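Long-range contacts in pectate lyase (Bacillus, PDB 3VMV), which probably cleaves polygalacturonate (pectate) by beta-elimination, as a secreted family 1 polysaccharide lyase built on a parallel beta-helix: residues 130-135 and 163-168; 192-197 and 214-219. All blocks are in the same frame, centred on the assembly; numbering follows the deposited sequence.

Contact 1. Residues 130-135 and 163-168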
# COMPACT_ATOMS: atom_id res chain seq x y z
N LYS A 130 11.59 -1.89 -6.43
CA LYS A 130 10.92 -2.99 -7.09
C LYS A 130 10.86 -4.22 -6.19
O LYS A 130 11.76 -4.42 -5.34
CB LYS A 130 11.65 -3.35 -8.38
CG LYS A 130 11.49 -2.22 -9.42
CD LYS A 130 12.00 -2.63 -10.78
CE LYS A 130 11.95 -1.43 -11.72
NZ LYS A 130 11.77 -0.16 -10.95
N ASN A 131 9.82 -5.02 -6.37
CA ASN A 131 9.66 -6.32 -5.67
C ASN A 131 9.52 -6.09 -4.18
O ASN A 131 10.41 -6.34 -3.42
CB ASN A 131 10.78 -7.31 -6.01
CG ASN A 131 10.62 -7.84 -7.40
OD1 ASN A 131 9.85 -8.79 -7.63
ND2 ASN A 131 11.25 -7.20 -8.35
N VAL A 132 8.37 -5.54 -3.82
CA VAL A 132 8.06 -5.18 -2.47
C VAL A 132 6.75 -5.83 -2.09
O VAL A 132 5.78 -5.73 -2.85
CB VAL A 132 7.87 -3.68 -2.38
CG1 VAL A 132 7.46 -3.26 -0.99
CG2 VAL A 132 9.15 -2.92 -2.83
N TRP A 133 6.74 -6.50 -0.94
CA TRP A 133 5.54 -7.16 -0.43
C TRP A 133 5.17 -6.53 0.92
O TRP A 133 5.99 -6.58 1.86
CB TRP A 133 5.87 -8.65 -0.30
CG TRP A 133 4.69 -9.51 0.09
CD1 TRP A 133 3.37 -9.23 -0.14
CD2 TRP A 133 4.74 -10.80 0.70
NE1 TRP A 133 2.58 -10.27 0.32
CE2 TRP A 133 3.40 -11.24 0.85
CE3 TRP A 133 5.79 -11.62 1.18
CZ2 TRP A 133 3.08 -12.47 1.40
CZ3 TRP A 133 5.47 -12.85 1.72
CH2 TRP A 133 4.13 -13.25 1.85
N ILE A 134 3.99 -5.91 0.98
CA ILE A 134 3.48 -5.25 2.19
C ILE A 134 2.30 -6.11 2.64
O ILE A 134 1.27 -6.08 1.97
CB ILE A 134 3.07 -3.85 1.83
CG1 ILE A 134 4.34 -3.08 1.47
CG2 ILE A 134 2.27 -3.17 3.02
CD1 ILE A 134 4.07 -1.73 0.76
N ASP A 135 2.51 -6.90 3.70
CA ASP A 135 1.58 -7.98 4.06
C ASP A 135 1.23 -8.00 5.53
O ASP A 135 2.08 -7.91 6.39
CB ASP A 135 2.24 -9.30 3.64
CG ASP A 135 1.39 -10.53 3.99
OD1 ASP A 135 0.42 -10.77 3.26
OD2 ASP A 135 1.71 -11.19 4.99
N GLU A 163 7.68 -0.57 -8.89
CA GLU A 163 7.11 -1.58 -9.78
C GLU A 163 7.17 -2.93 -9.10
O GLU A 163 8.12 -3.20 -8.34
CB GLU A 163 7.93 -1.68 -11.09
CG GLU A 163 7.25 -2.42 -12.22
CD GLU A 163 8.00 -2.19 -13.55
OE1 GLU A 163 9.12 -1.65 -13.49
OE2 GLU A 163 7.49 -2.53 -14.63
N TYR A 164 6.21 -3.80 -9.42
CA TYR A 164 6.18 -5.19 -8.93
C TYR A 164 5.94 -5.20 -7.43
O TYR A 164 6.80 -5.61 -6.64
CB TYR A 164 7.47 -5.99 -9.32
CG TYR A 164 7.68 -6.14 -10.81
CD1 TYR A 164 6.87 -6.97 -11.56
CD2 TYR A 164 8.69 -5.43 -11.47
CE1 TYR A 164 7.04 -7.08 -12.93
CE2 TYR A 164 8.89 -5.55 -12.82
CZ TYR A 164 8.05 -6.38 -13.53
OH TYR A 164 8.23 -6.50 -14.89
N ILE A 165 4.76 -4.75 -7.03
CA ILE A 165 4.46 -4.51 -5.62
C ILE A 165 3.17 -5.24 -5.29
O ILE A 165 2.22 -5.18 -6.09
CB ILE A 165 4.27 -3.01 -5.38
CG1 ILE A 165 5.48 -2.26 -5.97
CG2 ILE A 165 4.05 -2.73 -3.87
CD1 ILE A 165 5.44 -0.79 -5.83
N THR A 166 3.15 -5.97 -4.16
CA THR A 166 1.92 -6.61 -3.69
C THR A 166 1.59 -6.12 -2.30
O THR A 166 2.45 -6.16 -1.42
CB THR A 166 2.05 -8.12 -3.68
OG1 THR A 166 2.11 -8.59 -5.03
CG2 THR A 166 0.83 -8.78 -3.02
N VAL A 167 0.35 -5.69 -2.13
CA VAL A 167 -0.17 -5.18 -0.88
C VAL A 167 -1.31 -6.13 -0.51
O VAL A 167 -2.36 -6.14 -1.17
CB VAL A 167 -0.74 -3.79 -1.13
CG1 VAL A 167 -1.42 -3.19 0.13
CG2 VAL A 167 0.41 -2.86 -1.61
N SER A 168 -1.07 -6.93 0.52
CA SER A 168 -1.98 -8.03 0.84
C SER A 168 -2.29 -8.13 2.32
O SER A 168 -1.43 -7.94 3.17
CB SER A 168 -1.38 -9.34 0.32
OG SER A 168 -0.11 -9.61 0.89

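Contact 2. Residues 192-197 and 214-219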
# COMPACT_ATOMS: atom_id res chain seq x y z
N ASP A 192 4.12 1.11 -11.81
CA ASP A 192 3.35 0.14 -12.58
C ASP A 192 3.35 -1.18 -11.86
O ASP A 192 4.22 -1.45 -11.05
CB ASP A 192 4.00 -0.05 -13.95
CG ASP A 192 3.06 -0.66 -14.98
OD1 ASP A 192 3.56 -1.20 -16.01
OD2 ASP A 192 1.83 -0.61 -14.84
N LYS A 193 2.37 -2.03 -12.19
CA LYS A 193 2.36 -3.44 -11.79
C LYS A 193 2.22 -3.62 -10.25
O LYS A 193 3.16 -4.04 -9.51
CB LYS A 193 3.56 -4.19 -12.39
CG LYS A 193 3.58 -4.14 -13.92
CD LYS A 193 4.75 -4.98 -14.39
CE LYS A 193 5.06 -4.72 -15.85
NZ LYS A 193 5.60 -3.35 -16.05
N ILE A 194 1.04 -3.23 -9.78
CA ILE A 194 0.68 -3.31 -8.35
C ILE A 194 -0.53 -4.24 -8.16
O ILE A 194 -1.52 -4.08 -8.86
CB ILE A 194 0.26 -1.92 -7.83
CG1 ILE A 194 1.11 -0.80 -8.44
CG2 ILE A 194 0.18 -1.86 -6.29
CD1 ILE A 194 2.60 -0.83 -8.00
N THR A 195 -0.46 -5.14 -7.19
CA THR A 195 -1.58 -5.99 -6.80
C THR A 195 -2.02 -5.60 -5.40
O THR A 195 -1.17 -5.52 -4.49
CB THR A 195 -1.09 -7.45 -6.74
OG1 THR A 195 -0.62 -7.84 -8.04
CG2 THR A 195 -2.21 -8.41 -6.28
N TYR A 196 -3.33 -5.49 -5.20
CA TYR A 196 -3.90 -5.37 -3.87
C TYR A 196 -4.87 -6.52 -3.68
O TYR A 196 -5.81 -6.65 -4.46
CB TYR A 196 -4.69 -4.08 -3.72
CG TYR A 196 -3.92 -2.80 -3.92
CD1 TYR A 196 -3.42 -2.10 -2.84
CD2 TYR A 196 -3.70 -2.28 -5.18
CE1 TYR A 196 -2.71 -0.90 -3.04
CE2 TYR A 196 -2.99 -1.07 -5.37
CZ TYR A 196 -2.52 -0.41 -4.27
OH TYR A 196 -1.81 0.77 -4.50
N HIS A 197 -4.67 -7.34 -2.66
CA HIS A 197 -5.64 -8.40 -2.39
C HIS A 197 -5.82 -8.68 -0.93
O HIS A 197 -4.90 -8.55 -0.11
CB HIS A 197 -5.30 -9.69 -3.21
CG HIS A 197 -4.15 -10.48 -2.67
ND1 HIS A 197 -4.32 -11.50 -1.75
CD2 HIS A 197 -2.82 -10.42 -2.92
CE1 HIS A 197 -3.13 -12.03 -1.47
NE2 HIS A 197 -2.21 -11.38 -2.16
N ALA A 214 -0.81 3.54 -13.96
CA ALA A 214 -0.39 2.15 -13.68
C ALA A 214 -1.43 1.07 -14.03
O ALA A 214 -2.63 1.34 -14.01
CB ALA A 214 -0.05 2.02 -12.23
N ASP A 215 -0.91 -0.12 -14.34
CA ASP A 215 -1.73 -1.35 -14.33
C ASP A 215 -1.75 -1.93 -12.92
O ASP A 215 -0.69 -2.15 -12.26
CB ASP A 215 -1.14 -2.37 -15.30
CG ASP A 215 -1.30 -1.94 -16.78
OD1 ASP A 215 -2.17 -1.11 -17.06
OD2 ASP A 215 -0.51 -2.43 -17.63
N VAL A 216 -2.98 -2.20 -12.45
CA VAL A 216 -3.24 -2.61 -11.08
C VAL A 216 -4.30 -3.71 -11.06
O VAL A 216 -5.26 -3.64 -11.83
CB VAL A 216 -3.74 -1.39 -10.29
CG1 VAL A 216 -4.13 -1.78 -8.89
CG2 VAL A 216 -2.68 -0.30 -10.28
N HIS A 217 -4.12 -4.72 -10.21
CA HIS A 217 -5.14 -5.74 -9.97
C HIS A 217 -5.59 -5.63 -8.53
O HIS A 217 -4.75 -5.67 -7.64
CB HIS A 217 -4.50 -7.09 -10.25
CG HIS A 217 -5.41 -8.29 -10.13
ND1 HIS A 217 -4.88 -9.54 -9.88
CD2 HIS A 217 -6.74 -8.45 -10.26
CE1 HIS A 217 -5.86 -10.43 -9.89
NE2 HIS A 217 -7.00 -9.80 -10.10
N MET A 218 -6.89 -5.46 -8.31
CA MET A 218 -7.46 -5.50 -6.97
C MET A 218 -8.44 -6.65 -6.89
O MET A 218 -9.46 -6.62 -7.60
CB MET A 218 -8.18 -4.20 -6.66
CG MET A 218 -7.30 -2.99 -6.90
SD MET A 218 -8.02 -1.47 -6.21
CE MET A 218 -7.70 -1.64 -4.46
N PHE A 219 -8.10 -7.65 -6.07
CA PHE A 219 -9.05 -8.75 -5.88
C PHE A 219 -9.26 -9.13 -4.44
O PHE A 219 -8.34 -9.06 -3.61
CB PHE A 219 -8.68 -10.00 -6.74
CG PHE A 219 -7.38 -10.70 -6.35
CD1 PHE A 219 -7.42 -11.85 -5.55
CD2 PHE A 219 -6.15 -10.27 -6.82
CE1 PHE A 219 -6.28 -12.56 -5.21
CE2 PHE A 219 -4.97 -10.96 -6.47
CZ PHE A 219 -5.03 -12.11 -5.67
O HOH W 1 1.92 -3.21 -17.13

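Contact 1. Residues 130-135 and 163-168
Lys130, Ile134 and Ser168 lose the most surface where residues 130-135 meet 163-168, two parallel strands on successive coils of the right-handed parallel beta-helix characteristic of family 1 polysaccharide lyases. The paired axes run 4.8 Å apart, and the register is unbroken from Lys130-Glu163 to Asp135-Ser168. Ile134 carries the middle of the ladder: its N donates to Thr166 O at 2.9 Å in an almost straight bond, while its O accepts Ser168 N. Its side chain faces the interior of the coil with Val132, Ile165 and Val167, and is covered there by Ile123, Val125 and Val156 from other strands.

One residue before the corner, which falls at Asn131 and Tyr164, Lys130 and Glu163 lie side by side. The lysine methylene CE reaches 3.3 Å from Glu163 OE1, but NZ stays 4.0 Å from that oxygen, a long salt bridge. The last lysine torsion is nearly eclipsed (chi4 15°), and the NZ placed by it is hydrogen-bonded to Asp128 O. The stronger partner of Glu163 is Lys193, through OE2.

At the other end, Ser168 OG stands between its own backbone N and carbonyl carbon (chi1 59°), where two polar groups of the neighbouring coil grip it. It donates to the anti lone pair of Asp135 OD1 at 2.7 Å and accepts Trp133 NE1 at 2.8 Å, the hydroxyl sitting 20° out of the indole plane. Thr166 O meets the edge of that indole, whereas Asp135 CB lies 3.4 Å above one face of it, offset toward the rim.

Contact 2. Residues 192-197 and 214-219
Asp192 meets Asp215 where this parallel pair of beta-helix strands begins, and the polar contacts gather there. Asp192 OD2 accepts Asp215 N at 2.8 Å, nearly along its C-O axis. A water donates to both Asp192 OD1 and Asp215 OD2, bridging two carboxylates whose OD2 atoms are 4.1 Å apart. Their likely repulsion is probably eased by flanking cations: Lys193 NZ, also paired with Glu163, meets Asp192 OD1 from above the carboxylate plane, and Arg238 pairs with Asp215 OD1.

The backbone ladder then runs through Ile194, His217 and Tyr196 to Phe219; its bond from Tyr196 N to His217 O is 2.8 Å at 167°.

Aromatic contacts close the far end. His197 CB sits 3.4 Å from the centroid of the Phe219 ring, 10° off its normal, a CH-pi contact over the face. The two rings lie 7° from parallel but displaced, leaving CB over the phenyl face.

Apolar packing fills the interior face: Val216 CG1 touches the Tyr196 ring at its edge, 3.8 Å from CE2, and Met218 CE packs on Tyr196 CB.

Strand 165-175 flanks 192-197 and strand 238-242 flanks 215-219, while Val181 and Met179 of strand 177-181 meet Ile194 and Tyr196 in the interior.

Contact 1 closes before contact 2 opens along the chain, and their centres lie about 10 Å apart. They join directly, because strands 165-175 and 192-197 are neighbours: Val167 N lies 2.8 Å from Thr195 O, a probable hydrogen bond, and Ser168 CB packs 3.3 Å from His197 NE2. Together the segments give four successive rungs in the order 132-135, 165-168, 192-197 and 215-219. Their shared register stacks Val132, Ile165, Ile194 and Val216 in one inward file, and Ile134, Val167, Tyr196 and Met218 in the next. These parallel pairings make one continuous wall of the beta-helix, and the Glu163-Lys193 salt bridge adds a side-chain link between the two contacts at its starting end.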